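Local coordinates for DUF5636 domain-containing protein (Legionella pneumophila subsp. pneumophila str. Philadelphia 1, PDB 4RD8) that is of unknown function and folds as a compact all-helical member of the DUF5636 family, at residues Cys31-Asn36 with Phe148-Pro153; Glu46-Leu51 with Gln208-Leu213; Glu81-Ala86 with Leu137-Arg142; Ala132-Leu137 with Arg193-Leu198. The protein carries 3 engineered substitutions. All coordinates share one frame; numbering follows the deposited sequence.

Interaction 1 (Cys31-Asn36 with Phe148-Pro153); sequences CTKIEN and FLENIP
The ammonium of Lys33 is gripped by three oxygens: NZ forms a salt bridge to OE2 of Glu150 at 2.7 Å, a weak hydrogen bond to the backbone O of Phe148 at 3.2 Å, and a further bond to the backbone O of Ser147. Lysine suits this place because it brings a positive charge on a chain long and flexible enough to fold back. It bends at chi2, chi3 and chi4, each near -70°, which curls NZ over the loop while CB and CG lie against the carbonyl of Phe148. The side chains of Glu150 and Lys33 cross at about a right angle, and OE2 takes the ammonium on its anti side, 31° out of the carboxylate plane. That same oxygen also accepts from Gln29, a second bond that helps to fix the carboxylate.

The ring of Phe148 sets CE1 3.3 Å from the backbone O of Lys33, which lies at the ring edge, in plane. Beyond it the packing is apolar. Ile34 CG1 rests 4.0 Å from Phe148 CZ and equally far from Leu149 CD2. This leucine methyl sits 3.6 Å above one face of the phenylalanine ring, offset toward the rim. Positive phi at Glu150 and Asn151 places them at the centre of a type I' beta turn, Leu149 to Ile152, in the loop between helices 130-144 and 157-162, which is thereby fastened to helix 25-38.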
loop_
_atom_site.group_PDB
_atom_site.type_symbol
_atom_site.label_atom_id
_atom_site.label_comp_id
_atom_site.label_asym_id
_atom_site.label_seq_id
_atom_site.Cartn_x
_atom_site.Cartn_y
_atom_site.Cartn_z
ATOM N N CYS A 31 -11.310 -6.406 4.631
ATOM C CA CYS A 31 -11.110 -6.005 3.234
ATOM C C CYS A 31 -12.120 -4.950 2.804
ATOM O O CYS A 31 -11.789 -4.033 2.050
ATOM C CB CYS A 31 -11.209 -7.209 2.293
ATOM S SG CYS A 31 -9.853 -8.391 2.460
ATOM N N THR A 32 -13.357 -5.105 3.262
ATOM C CA THR A 32 -14.416 -4.183 2.911
ATOM C C THR A 32 -14.098 -2.797 3.456
ATOM O O THR A 32 -14.289 -1.794 2.765
ATOM C CB THR A 32 -15.760 -4.679 3.446
ATOM O OG1 THR A 32 -16.043 -5.954 2.859
ATOM C CG2 THR A 32 -16.872 -3.702 3.114
ATOM N N LYS A 33 -13.588 -2.741 4.685
ATOM C CA LYS A 33 -13.209 -1.464 5.288
ATOM C C LYS A 33 -12.078 -0.793 4.493
ATOM O O LYS A 33 -12.127 0.416 4.239
ATOM C CB LYS A 33 -12.823 -1.663 6.760
ATOM C CG LYS A 33 -13.977 -2.137 7.643
ATOM C CD LYS A 33 -15.055 -1.081 7.778
ATOM C CE LYS A 33 -14.626 0.050 8.698
ATOM N NZ LYS A 33 -14.656 -0.353 10.130
ATOM N N ILE A 34 -11.085 -1.579 4.090
ATOM C CA ILE A 34 -9.973 -1.069 3.282
ATOM C C ILE A 34 -10.473 -0.531 1.948
ATOM O O ILE A 34 -10.090 0.561 1.531
ATOM C CB ILE A 34 -8.899 -2.148 3.063
ATOM C CG1 ILE A 34 -8.185 -2.413 4.388
ATOM C CG2 ILE A 34 -7.903 -1.727 1.991
ATOM C CD1 ILE A 34 -7.191 -3.554 4.324
ATOM N N GLU A 35 -11.351 -1.288 1.295
ATOM C CA GLU A 35 -11.883 -0.885 -0.003
ATOM C C GLU A 35 -12.637 0.427 0.143
ATOM O O GLU A 35 -12.496 1.331 -0.677
ATOM C CB GLU A 35 -12.815 -1.966 -0.560
ATOM C CG GLU A 35 -13.213 -1.763 -2.007
ATOM C CD GLU A 35 -14.373 -2.646 -2.411
ATOM O OE1 GLU A 35 -15.294 -2.822 -1.581
ATOM O OE2 GLU A 35 -14.368 -3.166 -3.550
ATOM N N ASN A 36 -13.428 0.536 1.204
ATOM C CA ASN A 36 -14.242 1.723 1.419
ATOM C C ASN A 36 -13.400 2.949 1.765
ATOM O O ASN A 36 -13.790 4.075 1.468
ATOM C CB ASN A 36 -15.287 1.464 2.509
ATOM C CG ASN A 36 -16.432 0.595 2.024
ATOM O OD1 ASN A 36 -16.664 0.469 0.820
ATOM N ND2 ASN A 36 -17.163 0.001 2.963
ATOM N N PHE A 148 -11.365 1.460 12.234
ATOM C CA PHE A 148 -11.161 1.229 10.810
ATOM C C PHE A 148 -10.897 -0.245 10.522
ATOM O O PHE A 148 -11.497 -0.826 9.619
ATOM C CB PHE A 148 -10.004 2.091 10.307
ATOM C CG PHE A 148 -9.515 1.724 8.933
ATOM C CD1 PHE A 148 -10.400 1.621 7.869
ATOM C CD2 PHE A 148 -8.166 1.513 8.698
ATOM C CE1 PHE A 148 -9.952 1.298 6.609
ATOM C CE2 PHE A 148 -7.703 1.192 7.430
ATOM C CZ PHE A 148 -8.602 1.086 6.381
ATOM N N LEU A 149 -10.004 -0.855 11.293
ATOM C CA LEU A 149 -9.715 -2.276 11.100
ATOM C C LEU A 149 -10.239 -3.103 12.272
ATOM O O LEU A 149 -9.607 -4.077 12.690
ATOM C CB LEU A 149 -8.226 -2.528 10.845
ATOM C CG LEU A 149 -7.672 -1.869 9.575
ATOM C CD1 LEU A 149 -6.202 -2.247 9.319
ATOM C CD2 LEU A 149 -8.550 -2.234 8.361
ATOM N N GLU A 150 -11.399 -2.694 12.783
ATOM C CA GLU A 150 -12.140 -3.470 13.774
ATOM C C GLU A 150 -11.288 -3.751 15.013
ATOM O O GLU A 150 -11.433 -4.788 15.664
ATOM C CB GLU A 150 -12.664 -4.769 13.155
ATOM C CG GLU A 150 -13.357 -4.556 11.802
ATOM C CD GLU A 150 -14.643 -3.765 11.916
ATOM O OE1 GLU A 150 -15.409 -3.995 12.879
ATOM O OE2 GLU A 150 -14.898 -2.914 11.037
ATOM N N ASN A 151 -10.404 -2.804 15.321
ATOM C CA ASN A 151 -9.563 -2.856 16.516
ATOM C C ASN A 151 -8.605 -4.044 16.574
ATOM O O ASN A 151 -8.250 -4.504 17.669
ATOM C CB ASN A 151 -10.413 -2.802 17.789
ATOM C CG ASN A 151 -9.648 -2.238 18.965
ATOM O OD1 ASN A 151 -8.663 -1.519 18.787
ATOM N ND2 ASN A 151 -10.083 -2.570 20.171
ATOM N N ILE A 152 -8.191 -4.549 15.415
ATOM C CA ILE A 152 -7.109 -5.531 15.393
ATOM C C ILE A 152 -5.836 -4.796 15.819
ATOM O O ILE A 152 -5.730 -3.581 15.627
ATOM C CB ILE A 152 -6.913 -6.220 14.013
ATOM C CG1 ILE A 152 -6.443 -5.230 12.947
ATOM C CG2 ILE A 152 -8.191 -6.918 13.573
ATOM C CD1 ILE A 152 -5.956 -5.916 11.669
ATOM N N PRO A 153 -4.887 -5.514 16.433
ATOM C CA PRO A 153 -3.619 -4.855 16.763
ATOM C C PRO A 153 -2.896 -4.413 15.499
ATOM O O PRO A 153 -2.936 -5.119 14.482
ATOM C CB PRO A 153 -2.817 -5.969 17.444
ATOM C CG PRO A 153 -3.868 -6.860 18.049
ATOM C CD PRO A 153 -4.986 -6.862 17.029
#

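Interaction 2 (Glu46-Leu51 with Gln208-Leu213); sequences EQLIEL and QIFPVL
Leu48 and Phe210 meet through CB of the leucine and CD2 of the ring, 3.7 Å apart, with Leu48 CD1 approaching Phe210 CE2 at 3.8 Å. A leucine on the helix can thus touch the ring with two of its carbons. Aliphatic packing continues at Leu213, whose CD2 lies 3.7 Å from Leu51 CD2 and 3.9 Å from Leu48 CD2, filling the groove between residues one turn apart on helix 41-61; it meets both leucines at about a right angle. Phe210 occupies the N-cap position of helix 211-218, so these contacts seat the start of the last helix of this all-helical fold on helix 41-61. At the solvent-facing side, Ile49 lays CG1 4.0 Å from Ile209 CB and 3.6 Å from Ile209 O. Polar fastening comes from neighbours: Asn52 OD1 accepts from Leu213 N and, weakly, from Val212 N, while the carboxylate of Asp205 takes the backbone N-H groups of Ile209 and Phe210.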
loop_
_atom_site.group_PDB
_atom_site.type_symbol
_atom_site.label_atom_id
_atom_site.label_comp_id
_atom_site.label_asym_id
_atom_site.label_seq_id
_atom_site.Cartn_x
_atom_site.Cartn_y
_atom_site.Cartn_z
ATOM N N GLU A 46 -6.063 12.644 4.299
ATOM C CA GLU A 46 -5.699 12.860 5.695
ATOM C C GLU A 46 -4.435 12.078 6.052
ATOM O O GLU A 46 -3.547 12.607 6.715
ATOM C CB GLU A 46 -6.864 12.504 6.625
ATOM C CG GLU A 46 -8.088 13.405 6.434
ATOM C CD GLU A 46 -9.225 13.085 7.387
ATOM O OE1 GLU A 46 -9.231 11.971 7.945
ATOM O OE2 GLU A 46 -10.113 13.949 7.581
ATOM N N GLN A 47 -4.349 10.828 5.606
ATOM C CA GLN A 47 -3.139 10.036 5.831
ATOM C C GLN A 47 -1.962 10.459 4.942
ATOM O O GLN A 47 -0.809 10.319 5.336
ATOM C CB GLN A 47 -3.420 8.528 5.725
ATOM C CG GLN A 47 -4.024 7.927 6.992
ATOM C CD GLN A 47 -5.386 8.519 7.323
ATOM O OE1 GLN A 47 -6.304 8.462 6.507
ATOM N NE2 GLN A 47 -5.513 9.109 8.511
ATOM N N LEU A 48 -2.247 10.971 3.746
ATOM C CA LEU A 48 -1.185 11.505 2.890
ATOM C C LEU A 48 -0.568 12.759 3.501
ATOM O O LEU A 48 0.652 12.952 3.458
ATOM C CB LEU A 48 -1.696 11.803 1.470
ATOM C CG LEU A 48 -1.970 10.602 0.572
ATOM C CD1 LEU A 48 -2.727 11.026 -0.678
ATOM C CD2 LEU A 48 -0.654 9.940 0.171
ATOM N N ILE A 49 -1.418 13.614 4.070
ATOM C CA ILE A 49 -0.952 14.768 4.826
ATOM C C ILE A 49 -0.055 14.323 5.989
ATOM O O ILE A 49 1.006 14.908 6.221
ATOM C CB ILE A 49 -2.141 15.614 5.347
ATOM C CG1 ILE A 49 -2.804 16.354 4.181
ATOM C CG2 ILE A 49 -1.677 16.605 6.401
ATOM C CD1 ILE A 49 -4.160 16.928 4.507
ATOM N N GLU A 50 -0.470 13.273 6.695
ATOM C CA GLU A 50 0.288 12.768 7.838
ATOM C C GLU A 50 1.636 12.214 7.377
ATOM O O GLU A 50 2.668 12.480 7.998
ATOM C CB GLU A 50 -0.518 11.695 8.588
ATOM C CG GLU A 50 0.225 11.001 9.733
ATOM C CD GLU A 50 0.549 11.934 10.894
ATOM O OE1 GLU A 50 -0.221 12.892 11.149
ATOM O OE2 GLU A 50 1.581 11.707 11.562
ATOM N N LEU A 51 1.616 11.465 6.277
ATOM C CA LEU A 51 2.837 10.885 5.721
ATOM C C LEU A 51 3.774 12.004 5.287
ATOM O O LEU A 51 4.984 11.955 5.543
ATOM C CB LEU A 51 2.508 9.978 4.536
ATOM C CG LEU A 51 3.695 9.248 3.899
ATOM C CD1 LEU A 51 4.303 8.265 4.882
ATOM C CD2 LEU A 51 3.260 8.537 2.617
ATOM N N GLN A 208 -2.110 21.420 -2.860
ATOM C CA GLN A 208 -0.849 21.730 -2.180
ATOM C C GLN A 208 -0.879 21.315 -0.709
ATOM O O GLN A 208 -0.606 22.129 0.175
ATOM C CB GLN A 208 -0.507 23.231 -2.286
ATOM C CG GLN A 208 0.098 23.673 -3.619
ATOM C CD GLN A 208 -0.926 24.296 -4.545
ATOM O OE1 GLN A 208 -2.107 23.955 -4.493
ATOM N NE2 GLN A 208 -0.480 25.216 -5.399
ATOM N N ILE A 209 -1.215 20.051 -0.454
ATOM C CA ILE A 209 -1.317 19.535 0.909
ATOM C C ILE A 209 -0.275 18.455 1.216
ATOM O O ILE A 209 -0.162 17.991 2.353
ATOM C CB ILE A 209 -2.738 19.016 1.220
ATOM C CG1 ILE A 209 -3.193 18.020 0.155
ATOM C CG2 ILE A 209 -3.717 20.193 1.313
ATOM C CD1 ILE A 209 -4.478 17.278 0.507
ATOM N N PHE A 210 0.477 18.046 0.198
ATOM C CA PHE A 210 1.637 17.181 0.428
ATOM C C PHE A 210 2.857 17.477 -0.453
ATOM O O PHE A 210 3.387 16.575 -1.112
ATOM C CB PHE A 210 1.256 15.704 0.358
ATOM C CG PHE A 210 0.186 15.385 -0.649
ATOM C CD1 PHE A 210 0.474 15.343 -2.006
ATOM C CD2 PHE A 210 -1.105 15.081 -0.229
ATOM C CE1 PHE A 210 -0.515 15.028 -2.934
ATOM C CE2 PHE A 210 -2.098 14.763 -1.153
ATOM C CZ PHE A 210 -1.802 14.738 -2.504
ATOM N N PRO A 211 3.332 18.732 -0.423
ATOM C CA PRO A 211 4.390 19.191 -1.331
ATOM C C PRO A 211 5.723 18.469 -1.143
ATOM O O PRO A 211 6.456 18.305 -2.121
ATOM C CB PRO A 211 4.539 20.669 -0.969
ATOM C CG PRO A 211 4.105 20.752 0.452
ATOM C CD PRO A 211 2.986 19.763 0.574
ATOM N N VAL A 212 6.028 18.048 0.082
ATOM C CA VAL A 212 7.288 17.369 0.361
ATOM C C VAL A 212 7.273 15.935 -0.150
ATOM O O VAL A 212 8.216 15.493 -0.813
ATOM C CB VAL A 212 7.639 17.414 1.859
ATOM C CG1 VAL A 212 8.894 16.608 2.134
ATOM C CG2 VAL A 212 7.835 18.854 2.302
ATOM N N LEU A 213 6.196 15.216 0.152
ATOM C CA LEU A 213 6.010 13.866 -0.360
ATOM C C LEU A 213 6.028 13.892 -1.884
ATOM O O LEU A 213 6.594 13.010 -2.527
ATOM C CB LEU A 213 4.694 13.278 0.161
ATOM C CG LEU A 213 4.282 11.882 -0.324
ATOM C CD1 LEU A 213 5.364 10.847 -0.033
ATOM C CD2 LEU A 213 2.945 11.452 0.290
#

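Interaction 3 (Glu81-Ala86 with Leu137-Arg142); sequences EILTEA and LIILKR. Unlike the reference sequence in segment 137-142: Arg142 (reference Gln).
Ile139 meets Ile82, Leu83 and Ala86 with both branches of its side chain. CG1 stands anti to the carbonyl carbon (chi1 -62°), which leaves CG2 anti to the backbone N, and the two branches find different partners. CG2 lies 3.7 Å from CG2 of Ile82, and the two isoleucines cross obliquely. The other branch carries CD1, with chi2 at 154°, to a point 3.5 Å from CB of Ala86, closer than usual for two carbons; CG1 of Ile139 is itself 3.6 Å from that methyl.

The small side chain of Ala86 suits so close an approach. Leu83 starts out pointing away from the opposing helix, yet its CD2 comes back to within 3.7 Å of Ile139 CD1, meeting the isoleucine at about a right angle. Beside this cluster Ile82 CD1 makes a looser contact with Leu140 CD2 at 4.2 Å. The short helical segments pass 9.7 Å apart at a crossing angle of 62°, and Ile139 fills the space between Ile82, Leu83 and Ala86.

Leu83 also leans on Trp135 and Ile82 on Cys136, extending the layer along helix 130-144. No hydrogen bond joins the two segments: their contact consists of buried aliphatic carbons, so its stability probably rests on excluding water, and its specificity on how well the branched side chains fit.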
loop_
_atom_site.group_PDB
_atom_site.type_symbol
_atom_site.label_atom_id
_atom_site.label_comp_id
_atom_site.label_asym_id
_atom_site.label_seq_id
_atom_site.Cartn_x
_atom_site.Cartn_y
_atom_site.Cartn_z
ATOM N N GLU A 81 9.565 1.645 8.122
ATOM C CA GLU A 81 9.243 1.681 9.549
ATOM C C GLU A 81 7.742 1.494 9.789
ATOM O O GLU A 81 7.338 0.745 10.682
ATOM C CB GLU A 81 9.760 2.971 10.198
ATOM C CG GLU A 81 11.283 3.055 10.218
ATOM C CD GLU A 81 11.806 4.429 10.586
ATOM O OE1 GLU A 81 11.020 5.281 11.063
ATOM O OE2 GLU A 81 13.021 4.656 10.398
ATOM N N ILE A 82 6.923 2.165 8.981
ATOM C CA ILE A 82 5.475 2.023 9.085
ATOM C C ILE A 82 5.070 0.580 8.806
ATOM O O ILE A 82 4.256 0.001 9.521
ATOM C CB ILE A 82 4.752 2.980 8.115
ATOM C CG1 ILE A 82 4.989 4.425 8.568
ATOM C CG2 ILE A 82 3.258 2.670 8.068
ATOM C CD1 ILE A 82 4.614 5.473 7.529
ATOM N N LEU A 83 5.659 -0.005 7.770
ATOM C CA LEU A 83 5.350 -1.382 7.400
ATOM C C LEU A 83 5.783 -2.356 8.476
ATOM O O LEU A 83 5.049 -3.277 8.811
ATOM C CB LEU A 83 6.016 -1.763 6.075
ATOM C CG LEU A 83 5.441 -1.053 4.848
ATOM C CD1 LEU A 83 6.253 -1.470 3.622
ATOM C CD2 LEU A 83 3.964 -1.397 4.676
ATOM N N THR A 84 6.976 -2.155 9.016
ATOM C CA THR A 84 7.471 -3.023 10.076
ATOM C C THR A 84 6.550 -3.025 11.301
ATOM O O THR A 84 6.271 -4.083 11.874
ATOM C CB THR A 84 8.885 -2.631 10.483
ATOM O OG1 THR A 84 9.736 -2.750 9.335
ATOM C CG2 THR A 84 9.391 -3.551 11.588
ATOM N N GLU A 85 6.075 -1.841 11.684
ATOM C CA GLU A 85 5.128 -1.694 12.791
ATOM C C GLU A 85 3.881 -2.543 12.599
ATOM O O GLU A 85 3.265 -2.973 13.581
ATOM C CB GLU A 85 4.691 -0.233 12.937
ATOM C CG GLU A 85 5.637 0.656 13.690
ATOM C CD GLU A 85 5.010 2.000 14.006
ATOM O OE1 GLU A 85 3.767 2.053 14.201
ATOM O OE2 GLU A 85 5.755 3.000 14.052
ATOM N N ALA A 86 3.511 -2.760 11.336
ATOM C CA ALA A 86 2.316 -3.520 10.984
ATOM C C ALA A 86 2.590 -5.007 10.773
ATOM O O ALA A 86 1.700 -5.751 10.343
ATOM C CB ALA A 86 1.649 -2.937 9.740
ATOM N N LEU A 137 -0.774 4.034 4.041
ATOM C CA LEU A 137 -1.986 4.825 4.286
ATOM C C LEU A 137 -2.986 4.028 5.140
ATOM O O LEU A 137 -3.580 4.559 6.085
ATOM C CB LEU A 137 -2.627 5.269 2.962
ATOM C CG LEU A 137 -1.757 6.199 2.101
ATOM C CD1 LEU A 137 -2.425 6.439 0.750
ATOM C CD2 LEU A 137 -1.500 7.538 2.810
ATOM N N ILE A 138 -3.165 2.760 4.790
ATOM C CA ILE A 138 -3.997 1.836 5.558
ATOM C C ILE A 138 -3.526 1.720 7.009
ATOM O O ILE A 138 -4.335 1.812 7.939
ATOM C CB ILE A 138 -4.002 0.454 4.899
ATOM C CG1 ILE A 138 -4.858 0.502 3.641
ATOM C CG2 ILE A 138 -4.548 -0.620 5.843
ATOM C CD1 ILE A 138 -4.463 -0.564 2.642
ATOM N N ILE A 139 -2.223 1.533 7.198
ATOM C CA ILE A 139 -1.653 1.417 8.542
ATOM C C ILE A 139 -1.805 2.709 9.338
ATOM O O ILE A 139 -2.223 2.673 10.485
ATOM C CB ILE A 139 -0.172 0.993 8.493
ATOM C CG1 ILE A 139 -0.062 -0.386 7.844
ATOM C CG2 ILE A 139 0.455 1.003 9.894
ATOM C CD1 ILE A 139 1.297 -0.646 7.166
ATOM N N LEU A 140 -1.461 3.847 8.736
ATOM C CA LEU A 140 -1.658 5.140 9.398
ATOM C C LEU A 140 -3.124 5.401 9.747
ATOM O O LEU A 140 -3.419 5.955 10.801
ATOM C CB LEU A 140 -1.107 6.287 8.542
ATOM C CG LEU A 140 0.416 6.302 8.346
ATOM C CD1 LEU A 140 0.797 7.339 7.289
ATOM C CD2 LEU A 140 1.131 6.618 9.649
ATOM N N LYS A 141 -4.043 5.002 8.871
ATOM C CA LYS A 141 -5.463 5.172 9.178
ATOM C C LYS A 141 -5.823 4.383 10.439
ATOM O O LYS A 141 -6.461 4.917 11.345
ATOM C CB LYS A 141 -6.335 4.729 7.997
ATOM C CG LYS A 141 -7.840 4.844 8.237
ATOM C CD LYS A 141 -8.269 6.257 8.548
ATOM C CE LYS A 141 -9.792 6.357 8.566
ATOM N NZ LYS A 141 -10.250 7.753 8.768
ATOM N N ARG A 142 -5.385 3.128 10.508
ATOM C CA ARG A 142 -5.704 2.287 11.672
ATOM C C ARG A 142 -5.092 2.839 12.962
ATOM O O ARG A 142 -5.715 2.774 14.031
ATOM C CB ARG A 142 -5.281 0.830 11.421
ATOM C CG ARG A 142 -5.685 -0.140 12.537
ATOM C CD ARG A 142 -4.603 -0.213 13.592
ATOM N NE ARG A 142 -5.021 -0.885 14.824
ATOM C CZ ARG A 142 -5.309 -0.273 15.967
ATOM N NH1 ARG A 142 -5.268 1.054 16.062
ATOM N NH2 ARG A 142 -5.652 -0.997 17.026
#

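Interaction 4 (Ala132-Leu137 with Arg193-Leu198)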
loop_
_atom_site.group_PDB
_atom_site.type_symbol
_atom_site.label_atom_id
_atom_site.label_comp_id
_atom_site.label_asym_id
_atom_site.label_seq_id
_atom_site.Cartn_x
_atom_site.Cartn_y
_atom_site.Cartn_z
ATOM N N ALA A 132 3.484 0.070 -1.651
ATOM C CA ALA A 132 4.009 0.295 -0.307
ATOM C C ALA A 132 3.307 1.478 0.340
ATOM O O ALA A 132 2.956 1.431 1.521
ATOM C CB ALA A 132 5.521 0.527 -0.351
ATOM N N ILE A 133 3.101 2.537 -0.439
ATOM C CA ILE A 133 2.395 3.717 0.058
ATOM C C ILE A 133 0.923 3.431 0.394
ATOM O O ILE A 133 0.427 3.904 1.421
ATOM C CB ILE A 133 2.538 4.921 -0.902
ATOM C CG1 ILE A 133 3.994 5.393 -0.918
ATOM C CG2 ILE A 133 1.642 6.064 -0.464
ATOM C CD1 ILE A 133 4.293 6.455 -1.961
ATOM N N GLN A 134 0.230 2.660 -0.449
ATOM C CA GLN A 134 -1.145 2.252 -0.134
ATOM C C GLN A 134 -1.209 1.606 1.237
ATOM O O GLN A 134 -2.058 1.958 2.061
ATOM C CB GLN A 134 -1.697 1.277 -1.181
ATOM C CG GLN A 134 -2.126 1.953 -2.469
ATOM C CD GLN A 134 -2.259 0.962 -3.610
ATOM O OE1 GLN A 134 -1.460 0.027 -3.723
ATOM N NE2 GLN A 134 -3.266 1.154 -4.453
ATOM N N TRP A 135 -0.300 0.669 1.477
ATOM C CA TRP A 135 -0.255 0.002 2.768
ATOM C C TRP A 135 0.079 0.950 3.912
ATOM O O TRP A 135 -0.534 0.870 4.975
ATOM C CB TRP A 135 0.618 -1.271 2.714
ATOM C CG TRP A 135 -0.187 -2.337 2.054
ATOM C CD1 TRP A 135 -0.150 -2.708 0.742
ATOM C CD2 TRP A 135 -1.250 -3.092 2.662
ATOM N NE1 TRP A 135 -1.100 -3.681 0.505
ATOM C CE2 TRP A 135 -1.790 -3.923 1.660
ATOM C CE3 TRP A 135 -1.783 -3.144 3.953
ATOM C CZ2 TRP A 135 -2.836 -4.819 1.923
ATOM C CZ3 TRP A 135 -2.823 -4.030 4.209
ATOM C CH2 TRP A 135 -3.341 -4.854 3.193
ATOM N N CYS A 136 1.011 1.877 3.697
ATOM C CA CYS A 136 1.279 2.878 4.727
ATOM C C CYS A 136 0.030 3.699 5.051
ATOM O O CYS A 136 -0.191 4.036 6.199
ATOM C CB CYS A 136 2.431 3.817 4.342
ATOM S SG CYS A 136 4.034 3.004 4.303
ATOM N N LEU A 137 -0.774 4.034 4.041
ATOM C CA LEU A 137 -1.986 4.825 4.286
ATOM C C LEU A 137 -2.986 4.028 5.140
ATOM O O LEU A 137 -3.580 4.559 6.085
ATOM C CB LEU A 137 -2.627 5.269 2.962
ATOM C CG LEU A 137 -1.757 6.199 2.101
ATOM C CD1 LEU A 137 -2.425 6.439 0.750
ATOM C CD2 LEU A 137 -1.500 7.538 2.810
ATOM N N ARG A 193 -7.630 2.955 -4.964
ATOM C CA ARG A 193 -7.574 1.521 -5.262
ATOM C C ARG A 193 -6.700 1.285 -6.481
ATOM O O ARG A 193 -6.155 0.195 -6.670
ATOM C CB ARG A 193 -8.963 0.951 -5.530
ATOM C CG ARG A 193 -9.854 0.836 -4.311
ATOM C CD ARG A 193 -11.215 0.362 -4.756
ATOM N NE ARG A 193 -11.885 1.383 -5.560
ATOM C CZ ARG A 193 -13.028 1.196 -6.211
ATOM N NH1 ARG A 193 -13.626 0.011 -6.171
ATOM N NH2 ARG A 193 -13.568 2.198 -6.903
ATOM N N SER A 194 -6.576 2.309 -7.320
ATOM C CA SER A 194 -5.696 2.231 -8.482
ATOM C C SER A 194 -4.361 2.879 -8.159
ATOM O O SER A 194 -4.312 4.061 -7.811
ATOM C CB SER A 194 -6.310 2.963 -9.670
ATOM O OG SER A 194 -5.332 3.179 -10.685
ATOM N N PRO A 195 -3.265 2.114 -8.272
ATOM C CA PRO A 195 -1.965 2.737 -8.006
ATOM C C PRO A 195 -1.609 3.814 -9.028
ATOM O O PRO A 195 -0.890 4.749 -8.677
ATOM C CB PRO A 195 -0.983 1.557 -8.095
ATOM C CG PRO A 195 -1.684 0.556 -8.998
ATOM C CD PRO A 195 -3.143 0.688 -8.629
ATOM N N GLU A 196 -2.091 3.694 -10.266
ATOM C CA GLU A 196 -1.832 4.729 -11.259
ATOM C C GLU A 196 -2.514 6.017 -10.830
ATOM O O GLU A 196 -1.959 7.110 -10.967
ATOM C CB GLU A 196 -2.343 4.324 -12.646
ATOM C CG GLU A 196 -1.852 2.972 -13.129
ATOM C CD GLU A 196 -0.361 2.791 -12.946
ATOM O OE1 GLU A 196 0.406 3.374 -13.733
ATOM O OE2 GLU A 196 0.046 2.071 -12.008
ATOM N N TRP A 197 -3.729 5.890 -10.323
ATOM C CA TRP A 197 -4.462 7.075 -9.905
ATOM C C TRP A 197 -3.799 7.695 -8.680
ATOM O O TRP A 197 -3.643 8.913 -8.613
ATOM C CB TRP A 197 -5.936 6.755 -9.629
ATOM C CG TRP A 197 -6.745 7.991 -9.317
ATOM C CD1 TRP A 197 -7.475 8.742 -10.194
ATOM C CD2 TRP A 197 -6.879 8.628 -8.034
ATOM N NE1 TRP A 197 -8.060 9.802 -9.533
ATOM C CE2 TRP A 197 -7.713 9.747 -8.210
ATOM C CE3 TRP A 197 -6.376 8.348 -6.758
ATOM C CZ2 TRP A 197 -8.055 10.595 -7.150
ATOM C CZ3 TRP A 197 -6.721 9.187 -5.708
ATOM C CH2 TRP A 197 -7.552 10.298 -5.913
ATOM N N LEU A 198 -3.401 6.862 -7.716
ATOM C CA LEU A 198 -2.782 7.389 -6.498
ATOM C C LEU A 198 -1.447 8.060 -6.788
ATOM O O LEU A 198 -1.154 9.119 -6.246
ATOM C CB LEU A 198 -2.625 6.307 -5.427
ATOM C CG LEU A 198 -1.903 6.714 -4.138
ATOM C CD1 LEU A 198 -2.631 7.839 -3.419
ATOM C CD2 LEU A 198 -1.756 5.507 -3.218
#
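A capped helix start packs here against the middle of helix 130-144, where Gln134 and Leu198 carry most of the contact. Ser194 is the N-cap of helix 195-204: its OG accepts from Trp197 N at 3.2 Å, a capping bond with an N-H...O angle of 160°. Pro195 follows as the first helical residue, a place where its lack of an N-H costs no helical bond.

Leu198, one turn on, has CG anti to the backbone N (chi1 176°), and its CD2 lies 3.7 Å from Gln134 CG. The two side chains run past each other in opposite directions, and the glutamine lends its CG methylene to the leucine. Leu198 CD2 also meets Leu137 CD1 at 4.1 Å, tip to tip, and more loosely Ile133 CG2 at 4.4 Å.

Beyond CG the glutamine is extended, and its NE2 comes near the backbone of the loop before the helix, 3.8 Å from Arg193 O. The amide is bonded just beyond the two segments: NE2 gives to the backbone O of Ser192 and of Ile184, and OE1 accepts from His131. A buried amide with both ends satisfied can thus share the core with leucine, its carbons packing while its polar atoms bind backbone and histidine.

All four contacts are largely buried, with one exposed residue each in interactions 1 and 2. Interactions 3 and 4 both use helix 130-144, overlapping at Leu137, which meets its partner segment only in interaction 4. Their centres lie about 9 Å (interaction 3) and 5 Å (interaction 4) from the chain centre, against about 14 and 15 Å for interactions 1 and 2. Interaction 3 is wholly aliphatic, interaction 4 admits one buried amide, interaction 2 has an exposed isoleucine, and interaction 1 carries a salt bridge at its outer side. Gln47 and Leu48 bring interaction 2 onto helix 130-144; Arg142, differing from the reference sequence, probably hydrogen-bonds through NE to Ile152 O (2.9 Å), linking interactions 3 and 1.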